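Glucose-6-phosphate isomerase (Plasmodium falciparum, PDB 3QKI) probably catalyses the reversible interconversion of alpha-D-glucose 6-phosphate and beta-D-fructose 6-phosphate, the second step of glycolysis. Local coordinates at residues 392-402 and 414-422; 425-436 and 468-479. All coordinates share one frame; numbering follows the deposited sequence.

Overall arrangement
Coming from the N terminus, the chain leaves strand 375-380 of the six-stranded mixed sheet, runs through helix 388-400 and returns along 414-422; interaction 1 closes this short excursion and brings strand 418-420 to the edge of the sheet. The chain passes almost at once into helix 428-437. Interaction 2 then closes a longer loop that includes strand 443-448, setting 425-436 beside helix 464-481. The two contacts follow one another in series, neither nested nor crossed, with centres about 22 Å apart. They meet where F420 packs edge-to-face on F431, so strand 418-420 is tied to the helix after it. Both also reach the second subunit.

Interaction 1: 392-402 and 414-422; sequences IQQLSMESNGK and NTCQVYFGE
Helix 392-400 and strand 418-420 run antiparallel at 179°, their axes 8.1 Å apart, with Q393 beside Y419 at one end and G401 beside C416 at the other. Y419 lies against the helix: S396 CB sits over one ring face, a CH-pi contact 3.7 Å from the centroid, while I392 CG2 comes within 3.7 Å of Y419 CD1. A water donates to both S396 OG and Y419 OH. The Q393 chain is extended beyond CG, and its NE2 donates to Y419 O (2.8 Å, 163°), which lies in the plane of the Q393 amide. M397 SD accepts a weak bond from Y419 N at 3.5 Å, and the bend at chi3 carries CE to V418. At the C-terminal end of the helix, C416 N donates to N400 O (3.0 Å). T415 OG1, set between its backbone N and carbonyl carbon (chi1 63°), donates to K402 O at 2.7 Å, in the carbonyl plane; G401 between these acceptors centres an inverse gamma turn and bonds through its O to Q433 of the second subunit. This is the second half of a beta-alpha-beta unit, whose helix carries the fructose 6-phosphate-binding residues Q394 and E398.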
loop_
_atom_site.group_PDB
_atom_site.type_symbol
_atom_site.label_atom_id
_atom_site.label_comp_id
_atom_site.label_asym_id
_atom_site.label_seq_id
_atom_site.Cartn_x
_atom_site.Cartn_y
_atom_site.Cartn_z
ATOM N N ILE A 392 -5.667 3.780 7.653
ATOM C CA ILE A 392 -5.840 5.229 7.455
ATOM C C ILE A 392 -6.475 5.550 6.094
ATOM O O ILE A 392 -7.319 6.432 6.031
ATOM C CB ILE A 392 -4.545 6.053 7.766
ATOM C CG1 ILE A 392 -4.096 5.823 9.222
ATOM C CG2 ILE A 392 -4.721 7.563 7.472
ATOM C CD1 ILE A 392 -5.229 5.994 10.321
ATOM N N GLN A 393 -6.144 4.788 5.047
ATOM C CA GLN A 393 -6.748 4.922 3.708
ATOM C C GLN A 393 -8.247 4.794 3.748
ATOM O O GLN A 393 -8.915 5.680 3.226
ATOM C CB GLN A 393 -6.202 3.858 2.761
ATOM C CG GLN A 393 -5.129 4.346 1.894
ATOM C CD GLN A 393 -4.740 3.291 0.884
ATOM O OE1 GLN A 393 -5.094 2.107 0.989
ATOM N NE2 GLN A 393 -4.004 3.713 -0.127
ATOM N N GLN A 394 -8.808 3.707 4.380
ATOM C CA GLN A 394 -10.265 3.585 4.492
ATOM C C GLN A 394 -10.846 4.664 5.420
ATOM O O GLN A 394 -11.804 5.344 5.037
ATOM C CB GLN A 394 -10.725 2.195 4.952
ATOM C CG GLN A 394 -12.261 2.189 5.169
ATOM C CD GLN A 394 -12.844 0.931 5.699
ATOM O OE1 GLN A 394 -12.238 0.239 6.485
ATOM N NE2 GLN A 394 -14.063 0.618 5.280
ATOM N N LEU A 395 -10.273 4.817 6.630
ATOM C CA LEU A 395 -10.733 5.774 7.631
ATOM C C LEU A 395 -10.878 7.173 7.029
ATOM O O LEU A 395 -11.919 7.790 7.187
ATOM C CB LEU A 395 -9.799 5.782 8.858
ATOM C CG LEU A 395 -10.120 6.821 9.965
ATOM C CD1 LEU A 395 -11.471 6.557 10.612
ATOM C CD2 LEU A 395 -9.046 6.822 11.028
ATOM N N SER A 396 -9.865 7.632 6.276
ATOM C CA SER A 396 -9.883 8.957 5.656
ATOM C C SER A 396 -10.753 9.008 4.409
ATOM O O SER A 396 -11.666 9.823 4.332
ATOM C CB SER A 396 -8.461 9.379 5.290
ATOM O OG SER A 396 -7.658 9.324 6.460
ATOM N N MET A 397 -10.418 8.171 3.407
ATOM C CA MET A 397 -11.035 8.187 2.095
ATOM C C MET A 397 -12.502 7.827 2.048
ATOM O O MET A 397 -13.253 8.450 1.297
ATOM C CB MET A 397 -10.201 7.396 1.085
ATOM C CG MET A 397 -8.811 7.996 0.908
ATOM S SD MET A 397 -7.669 7.049 -0.074
ATOM C CE MET A 397 -8.306 7.315 -1.748
ATOM N N GLU A 398 -12.917 6.830 2.824
ATOM C CA GLU A 398 -14.323 6.442 2.840
ATOM C C GLU A 398 -15.146 7.432 3.652
ATOM O O GLU A 398 -16.311 7.657 3.349
ATOM C CB GLU A 398 -14.483 4.981 3.277
ATOM C CG GLU A 398 -15.881 4.438 3.066
ATOM C CD GLU A 398 -16.045 3.004 3.507
ATOM O OE1 GLU A 398 -16.012 2.748 4.732
ATOM O OE2 GLU A 398 -16.196 2.128 2.624
ATOM N N SER A 399 -14.545 8.071 4.658
ATOM C CA SER A 399 -15.300 9.039 5.448
ATOM C C SER A 399 -15.433 10.327 4.664
ATOM O O SER A 399 -16.515 10.859 4.544
ATOM C CB SER A 399 -14.590 9.372 6.771
ATOM O OG SER A 399 -14.475 8.294 7.682
ATOM N N ASN A 400 -14.311 10.840 4.142
ATOM C CA ASN A 400 -14.270 12.166 3.561
ATOM C C ASN A 400 -14.223 12.307 2.035
ATOM O O ASN A 400 -14.160 13.431 1.550
ATOM C CB ASN A 400 -13.226 13.030 4.310
ATOM C CG ASN A 400 -13.539 13.266 5.770
ATOM O OD1 ASN A 400 -14.617 12.926 6.291
ATOM N ND2 ASN A 400 -12.592 13.816 6.487
ATOM N N GLY A 401 -14.277 11.195 1.307
ATOM C CA GLY A 401 -14.283 11.177 -0.163
ATOM C C GLY A 401 -15.717 11.342 -0.633
ATOM O O GLY A 401 -16.373 10.385 -1.043
ATOM N N LYS A 402 -16.244 12.553 -0.463
ATOM C CA LYS A 402 -17.652 12.915 -0.716
ATOM C C LYS A 402 -17.734 14.116 -1.656
ATOM O O LYS A 402 -16.739 14.810 -1.849
ATOM C CB LYS A 402 -18.348 13.257 0.635
ATOM C CG LYS A 402 -18.272 12.164 1.702
ATOM C CD LYS A 402 -19.201 10.972 1.392
ATOM C CE LYS A 402 -18.841 9.708 2.165
ATOM N NZ LYS A 402 -18.958 9.861 3.637
ATOM N N ASN A 414 -12.377 20.791 -2.963
ATOM C CA ASN A 414 -11.639 19.600 -2.583
ATOM C C ASN A 414 -12.195 18.933 -1.339
ATOM O O ASN A 414 -12.486 19.605 -0.356
ATOM C CB ASN A 414 -10.152 19.923 -2.365
ATOM C CG ASN A 414 -9.400 20.266 -3.621
ATOM O OD1 ASN A 414 -9.898 20.124 -4.734
ATOM N ND2 ASN A 414 -8.169 20.727 -3.460
ATOM N N THR A 415 -12.330 17.605 -1.391
ATOM C CA THR A 415 -12.676 16.831 -0.213
ATOM C C THR A 415 -11.452 16.011 0.165
ATOM O O THR A 415 -10.335 16.550 0.077
ATOM C CB THR A 415 -14.074 16.208 -0.244
ATOM O OG1 THR A 415 -14.160 15.256 -1.321
ATOM C CG2 THR A 415 -15.185 17.280 -0.350
ATOM N N CYS A 416 -11.622 14.748 0.592
ATOM C CA CYS A 416 -10.469 13.963 1.053
ATOM C C CYS A 416 -9.378 13.783 0.022
ATOM O O CYS A 416 -9.657 13.503 -1.149
ATOM C CB CYS A 416 -10.891 12.622 1.628
ATOM S SG CYS A 416 -9.594 11.814 2.572
ATOM N N GLN A 417 -8.131 13.896 0.491
ATOM C CA GLN A 417 -6.943 13.639 -0.315
ATOM C C GLN A 417 -6.825 12.133 -0.599
ATOM O O GLN A 417 -7.472 11.314 0.068
ATOM C CB GLN A 417 -5.675 14.065 0.455
ATOM C CG GLN A 417 -5.545 15.562 0.706
ATOM C CD GLN A 417 -5.936 15.901 2.119
ATOM O OE1 GLN A 417 -6.965 15.456 2.618
ATOM N NE2 GLN A 417 -5.104 16.695 2.800
ATOM N N VAL A 418 -5.968 11.769 -1.557
ATOM C CA VAL A 418 -5.624 10.368 -1.801
ATOM C C VAL A 418 -4.546 10.065 -0.740
ATOM O O VAL A 418 -3.554 10.779 -0.650
ATOM C CB VAL A 418 -5.074 10.124 -3.218
ATOM C CG1 VAL A 418 -4.399 8.768 -3.299
ATOM C CG2 VAL A 418 -6.181 10.230 -4.257
ATOM N N TYR A 419 -4.774 9.043 0.083
ATOM C CA TYR A 419 -3.820 8.624 1.109
ATOM C C TYR A 419 -3.078 7.403 0.613
ATOM O O TYR A 419 -3.679 6.506 0.011
ATOM C CB TYR A 419 -4.552 8.263 2.404
ATOM C CG TYR A 419 -4.870 9.435 3.284
ATOM C CD1 TYR A 419 -4.197 9.628 4.484
ATOM C CD2 TYR A 419 -5.870 10.344 2.937
ATOM C CE1 TYR A 419 -4.519 10.692 5.329
ATOM C CE2 TYR A 419 -6.154 11.448 3.744
ATOM C CZ TYR A 419 -5.497 11.601 4.952
ATOM O OH TYR A 419 -5.818 12.656 5.775
ATOM N N PHE A 420 -1.767 7.362 0.873
ATOM C CA PHE A 420 -0.936 6.228 0.494
ATOM C C PHE A 420 0.304 6.227 1.387
ATOM O O PHE A 420 0.502 7.141 2.200
ATOM C CB PHE A 420 -0.558 6.291 -1.012
ATOM C CG PHE A 420 0.522 7.299 -1.338
ATOM C CD1 PHE A 420 1.836 6.888 -1.583
ATOM C CD2 PHE A 420 0.242 8.667 -1.356
ATOM C CE1 PHE A 420 2.837 7.823 -1.869
ATOM C CE2 PHE A 420 1.242 9.603 -1.633
ATOM C CZ PHE A 420 2.529 9.174 -1.899
ATOM N N GLY A 421 1.130 5.214 1.229
ATOM C CA GLY A 421 2.363 5.140 1.985
ATOM C C GLY A 421 2.863 3.746 2.244
ATOM O O GLY A 421 2.144 2.759 2.067
ATOM N N GLU A 422 4.116 3.693 2.677
ATOM C CA GLU A 422 4.847 2.506 3.089
ATOM C C GLU A 422 5.708 2.930 4.263
ATOM O O GLU A 422 6.110 4.096 4.320
ATOM C CB GLU A 422 5.759 1.992 1.953
ATOM C CG GLU A 422 5.019 1.210 0.864
ATOM C CD GLU A 422 4.179 0.011 1.282
ATOM O OE1 GLU A 422 4.517 -0.671 2.279
ATOM O OE2 GLU A 422 3.199 -0.278 0.562
HETATM O O HOH W 1 -6.076 11.100 8.213
#

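Interaction 2: 425-436 and 468-479; sequences TNGQHSFYQLIH and LMTNFFAQADAL
H436 and Q475 form the shorter of two side-chain hydrogen bonds between 425-436 and 468-479: H436 NE2 donates to Q475 OE1 at 2.7 Å and 163°. The bond lies in both the imidazole plane and the carbonyl plane, although ring and amide are steeply turned against each other. Q475 reaches this position by bending at chi2, which also brings OE1 to the edge of the Y432 ring, 3.1 Å from CD2. The other ring nitrogen, H436 ND1, is joined through a water to A478 O, the water donating to the carbonyl, so both ring nitrogens have polar partners and the imidazole's rotation is probably fixed. Q428 makes the second bond. Its chain is fully extended, and NE2 donates to N471 OD1 (2.9 Å, 171°) within its own amide plane but from above that of N471. The buried Q428 OE1 is met by the hydroxyl of Y381, which also bonds Y432 OH.

Packing contacts surround these bonds. L479 CD2 lies over one face of H436, a CH-pi contact 3.6 Å from the centroid, and touches I435 CG2 at 3.7 Å. T425 CG2 rests against N471 ND2 and, farther off, L468 CD1.

The helices run at 25° with axes 11.4 Å apart, a wide spacing bridged by long polar side chains. I435 and L479 both pack on V443 of strand 443-448, while Y432 lies against strand 375-380 and F472 reaches strand 513-518, so the pair lies side by side across the mixed sheet.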
loop_
_atom_site.group_PDB
_atom_site.type_symbol
_atom_site.label_atom_id
_atom_site.label_comp_id
_atom_site.label_asym_id
_atom_site.label_seq_id
_atom_site.Cartn_x
_atom_site.Cartn_y
_atom_site.Cartn_z
ATOM N N THR A 425 12.298 2.842 6.328
ATOM C CA THR A 425 12.920 3.414 5.134
ATOM C C THR A 425 12.414 2.810 3.817
ATOM O O THR A 425 12.881 3.243 2.767
ATOM C CB THR A 425 14.463 3.273 5.221
ATOM O OG1 THR A 425 14.797 1.890 5.411
ATOM C CG2 THR A 425 15.079 4.146 6.298
ATOM N N ASN A 426 11.482 1.825 3.846
ATOM C CA ASN A 426 10.969 1.215 2.603
ATOM C C ASN A 426 10.396 2.204 1.583
ATOM O O ASN A 426 10.800 2.161 0.419
ATOM C CB ASN A 426 9.956 0.124 2.895
ATOM C CG ASN A 426 10.501 -1.073 3.594
ATOM O OD1 ASN A 426 11.688 -1.205 3.817
ATOM N ND2 ASN A 426 9.634 -1.994 3.942
ATOM N N GLY A 427 9.464 3.072 2.013
ATOM C CA GLY A 427 8.851 4.064 1.130
ATOM C C GLY A 427 9.904 5.010 0.585
ATOM O O GLY A 427 9.898 5.391 -0.584
ATOM N N GLN A 428 10.865 5.328 1.441
ATOM C CA GLN A 428 12.002 6.173 1.165
ATOM C C GLN A 428 12.820 5.687 -0.026
ATOM O O GLN A 428 13.139 6.481 -0.914
ATOM C CB GLN A 428 12.834 6.345 2.448
ATOM C CG GLN A 428 14.053 7.236 2.299
ATOM C CD GLN A 428 14.794 7.342 3.610
ATOM O OE1 GLN A 428 14.201 7.528 4.696
ATOM N NE2 GLN A 428 16.101 7.231 3.534
ATOM N N HIS A 429 13.072 4.365 -0.098
ATOM C CA HIS A 429 13.824 3.779 -1.216
ATOM C C HIS A 429 12.973 3.436 -2.437
ATOM O O HIS A 429 13.487 2.934 -3.441
ATOM C CB HIS A 429 14.651 2.591 -0.727
ATOM C CG HIS A 429 15.615 2.995 0.346
ATOM N ND1 HIS A 429 16.609 3.926 0.103
ATOM C CD2 HIS A 429 15.678 2.618 1.643
ATOM C CE1 HIS A 429 17.249 4.079 1.250
ATOM N NE2 HIS A 429 16.732 3.309 2.204
ATOM N N SER A 430 11.680 3.732 -2.360
ATOM C CA SER A 430 10.735 3.419 -3.414
ATOM C C SER A 430 10.286 4.634 -4.203
ATOM O O SER A 430 10.598 4.719 -5.380
ATOM C CB SER A 430 9.530 2.684 -2.839
ATOM O OG SER A 430 8.513 2.515 -3.812
ATOM N N PHE A 431 9.563 5.567 -3.563
ATOM C CA PHE A 431 8.961 6.702 -4.249
ATOM C C PHE A 431 9.348 8.112 -3.746
ATOM O O PHE A 431 8.760 9.081 -4.240
ATOM C CB PHE A 431 7.428 6.541 -4.233
ATOM C CG PHE A 431 6.866 6.327 -2.837
ATOM C CD1 PHE A 431 6.779 7.387 -1.928
ATOM C CD2 PHE A 431 6.448 5.063 -2.422
ATOM C CE1 PHE A 431 6.332 7.173 -0.621
ATOM C CE2 PHE A 431 5.984 4.855 -1.121
ATOM C CZ PHE A 431 5.936 5.909 -0.224
ATOM N N TYR A 432 10.307 8.249 -2.803
ATOM C CA TYR A 432 10.686 9.602 -2.355
ATOM C C TYR A 432 11.304 10.474 -3.448
ATOM O O TYR A 432 11.292 11.684 -3.320
ATOM C CB TYR A 432 11.595 9.605 -1.148
ATOM C CG TYR A 432 10.941 9.369 0.192
ATOM C CD1 TYR A 432 9.763 8.634 0.298
ATOM C CD2 TYR A 432 11.589 9.723 1.368
ATOM C CE1 TYR A 432 9.233 8.283 1.541
ATOM C CE2 TYR A 432 11.057 9.399 2.618
ATOM C CZ TYR A 432 9.900 8.648 2.698
ATOM O OH TYR A 432 9.439 8.276 3.940
ATOM N N GLN A 433 11.777 9.872 -4.548
ATOM C CA GLN A 433 12.293 10.646 -5.683
ATOM C C GLN A 433 11.199 11.679 -6.087
ATOM O O GLN A 433 11.490 12.871 -6.214
ATOM C CB GLN A 433 12.609 9.701 -6.860
ATOM C CG GLN A 433 12.715 10.387 -8.212
ATOM C CD GLN A 433 13.813 11.417 -8.257
ATOM O OE1 GLN A 433 14.947 11.187 -7.810
ATOM N NE2 GLN A 433 13.505 12.571 -8.834
ATOM N N LEU A 434 9.941 11.204 -6.252
ATOM C CA LEU A 434 8.783 12.028 -6.617
ATOM C C LEU A 434 8.456 13.051 -5.512
ATOM O O LEU A 434 8.235 14.226 -5.815
ATOM C CB LEU A 434 7.568 11.140 -6.944
ATOM C CG LEU A 434 6.313 11.845 -7.461
ATOM C CD1 LEU A 434 5.515 10.968 -8.336
ATOM C CD2 LEU A 434 5.403 12.265 -6.309
ATOM N N ILE A 435 8.474 12.615 -4.246
ATOM C CA ILE A 435 8.188 13.482 -3.085
ATOM C C ILE A 435 9.196 14.633 -2.999
ATOM O O ILE A 435 8.822 15.732 -2.576
ATOM C CB ILE A 435 8.015 12.673 -1.761
ATOM C CG1 ILE A 435 6.877 11.625 -1.911
ATOM C CG2 ILE A 435 7.759 13.602 -0.544
ATOM C CD1 ILE A 435 6.465 10.820 -0.615
ATOM N N HIS A 436 10.456 14.410 -3.440
ATOM C CA HIS A 436 11.470 15.478 -3.421
ATOM C C HIS A 436 11.494 16.311 -4.680
ATOM O O HIS A 436 11.748 17.511 -4.589
ATOM C CB HIS A 436 12.884 14.930 -3.154
ATOM C CG HIS A 436 13.098 14.541 -1.724
ATOM N ND1 HIS A 436 13.455 15.489 -0.759
ATOM C CD2 HIS A 436 12.948 13.340 -1.122
ATOM C CE1 HIS A 436 13.543 14.820 0.380
ATOM N NE2 HIS A 436 13.239 13.531 0.218
ATOM N N LEU A 468 17.835 4.046 11.521
ATOM C CA LEU A 468 16.485 4.269 10.979
ATOM C C LEU A 468 16.063 5.725 11.236
ATOM O O LEU A 468 15.555 6.405 10.329
ATOM C CB LEU A 468 15.509 3.301 11.673
ATOM C CG LEU A 468 13.996 3.534 11.457
ATOM C CD1 LEU A 468 13.583 3.171 10.023
ATOM C CD2 LEU A 468 13.187 2.752 12.482
ATOM N N MET A 469 16.306 6.200 12.472
ATOM C CA MET A 469 15.888 7.517 12.932
ATOM C C MET A 469 16.658 8.702 12.375
ATOM O O MET A 469 16.105 9.792 12.308
ATOM C CB MET A 469 15.663 7.551 14.461
ATOM C CG MET A 469 14.487 6.649 14.919
ATOM S SD MET A 469 12.882 7.134 14.179
ATOM C CE MET A 469 12.405 8.504 15.304
ATOM N N THR A 470 17.879 8.485 11.862
ATOM C CA THR A 470 18.615 9.572 11.204
ATOM C C THR A 470 17.784 10.080 9.993
ATOM O O THR A 470 17.776 11.271 9.707
ATOM C CB THR A 470 20.009 9.127 10.726
ATOM O OG1 THR A 470 19.907 8.134 9.698
ATOM C CG2 THR A 470 20.891 8.658 11.853
ATOM N N ASN A 471 17.066 9.152 9.331
ATOM C CA ASN A 471 16.217 9.407 8.159
ATOM C C ASN A 471 14.943 10.119 8.513
ATOM O O ASN A 471 14.489 10.964 7.756
ATOM C CB ASN A 471 15.919 8.111 7.421
ATOM C CG ASN A 471 17.142 7.402 6.955
ATOM O OD1 ASN A 471 17.703 7.724 5.913
ATOM N ND2 ASN A 471 17.589 6.439 7.720
ATOM N N PHE A 472 14.374 9.817 9.677
ATOM C CA PHE A 472 13.143 10.445 10.152
ATOM C C PHE A 472 13.377 11.952 10.242
ATOM O O PHE A 472 12.592 12.711 9.683
ATOM C CB PHE A 472 12.748 9.846 11.533
ATOM C CG PHE A 472 11.564 10.471 12.238
ATOM C CD1 PHE A 472 10.259 10.099 11.909
ATOM C CD2 PHE A 472 11.753 11.396 13.261
ATOM C CE1 PHE A 472 9.164 10.661 12.572
ATOM C CE2 PHE A 472 10.654 11.957 13.935
ATOM C CZ PHE A 472 9.364 11.584 13.579
ATOM N N PHE A 473 14.487 12.389 10.889
ATOM C CA PHE A 473 14.788 13.823 11.050
ATOM C C PHE A 473 15.246 14.477 9.739
ATOM O O PHE A 473 14.748 15.541 9.378
ATOM C CB PHE A 473 15.795 14.049 12.190
ATOM C CG PHE A 473 15.278 13.589 13.541
ATOM C CD1 PHE A 473 14.351 14.351 14.250
ATOM C CD2 PHE A 473 15.688 12.372 14.087
ATOM C CE1 PHE A 473 13.853 13.912 15.492
ATOM C CE2 PHE A 473 15.186 11.935 15.321
ATOM C CZ PHE A 473 14.261 12.703 16.007
ATOM N N ALA A 474 16.172 13.820 9.017
ATOM C CA ALA A 474 16.761 14.313 7.785
ATOM C C ALA A 474 15.772 14.502 6.657
ATOM O O ALA A 474 15.894 15.502 5.941
ATOM C CB ALA A 474 17.867 13.402 7.327
ATOM N N GLN A 475 14.826 13.542 6.469
ATOM C CA GLN A 475 13.853 13.611 5.385
ATOM C C GLN A 475 12.965 14.839 5.562
ATOM O O GLN A 475 12.777 15.581 4.609
ATOM C CB GLN A 475 13.033 12.306 5.250
ATOM C CG GLN A 475 13.820 11.135 4.631
ATOM C CD GLN A 475 14.186 11.362 3.183
ATOM O OE1 GLN A 475 13.446 11.980 2.417
ATOM N NE2 GLN A 475 15.332 10.855 2.778
ATOM N N ALA A 476 12.464 15.074 6.780
ATOM C CA ALA A 476 11.607 16.225 7.091
ATOM C C ALA A 476 12.361 17.539 6.765
ATOM O O ALA A 476 11.813 18.406 6.089
ATOM C CB ALA A 476 11.207 16.191 8.568
ATOM N N ASP A 477 13.633 17.645 7.192
ATOM C CA ASP A 477 14.451 18.815 6.908
ATOM C C ASP A 477 14.781 18.978 5.415
ATOM O O ASP A 477 14.683 20.091 4.921
ATOM C CB ASP A 477 15.714 18.834 7.764
ATOM C CG ASP A 477 15.463 19.158 9.233
ATOM O OD1 ASP A 477 14.344 19.657 9.561
ATOM O OD2 ASP A 477 16.384 18.914 10.061
ATOM N N ALA A 478 15.143 17.881 4.698
ATOM C CA ALA A 478 15.461 17.923 3.266
ATOM C C ALA A 478 14.228 18.426 2.459
ATOM O O ALA A 478 14.368 19.251 1.550
ATOM C CB ALA A 478 15.906 16.540 2.766
ATOM N N LEU A 479 13.034 17.948 2.815
ATOM C CA LEU A 479 11.793 18.361 2.154
ATOM C C LEU A 479 11.528 19.849 2.379
ATOM O O LEU A 479 11.200 20.557 1.434
ATOM C CB LEU A 479 10.604 17.503 2.622
ATOM C CG LEU A 479 10.548 16.069 2.019
ATOM C CD1 LEU A 479 9.501 15.218 2.738
ATOM C CD2 LEU A 479 10.279 16.108 0.524
HETATM O O HOH W 2 13.732 18.318 -0.877
#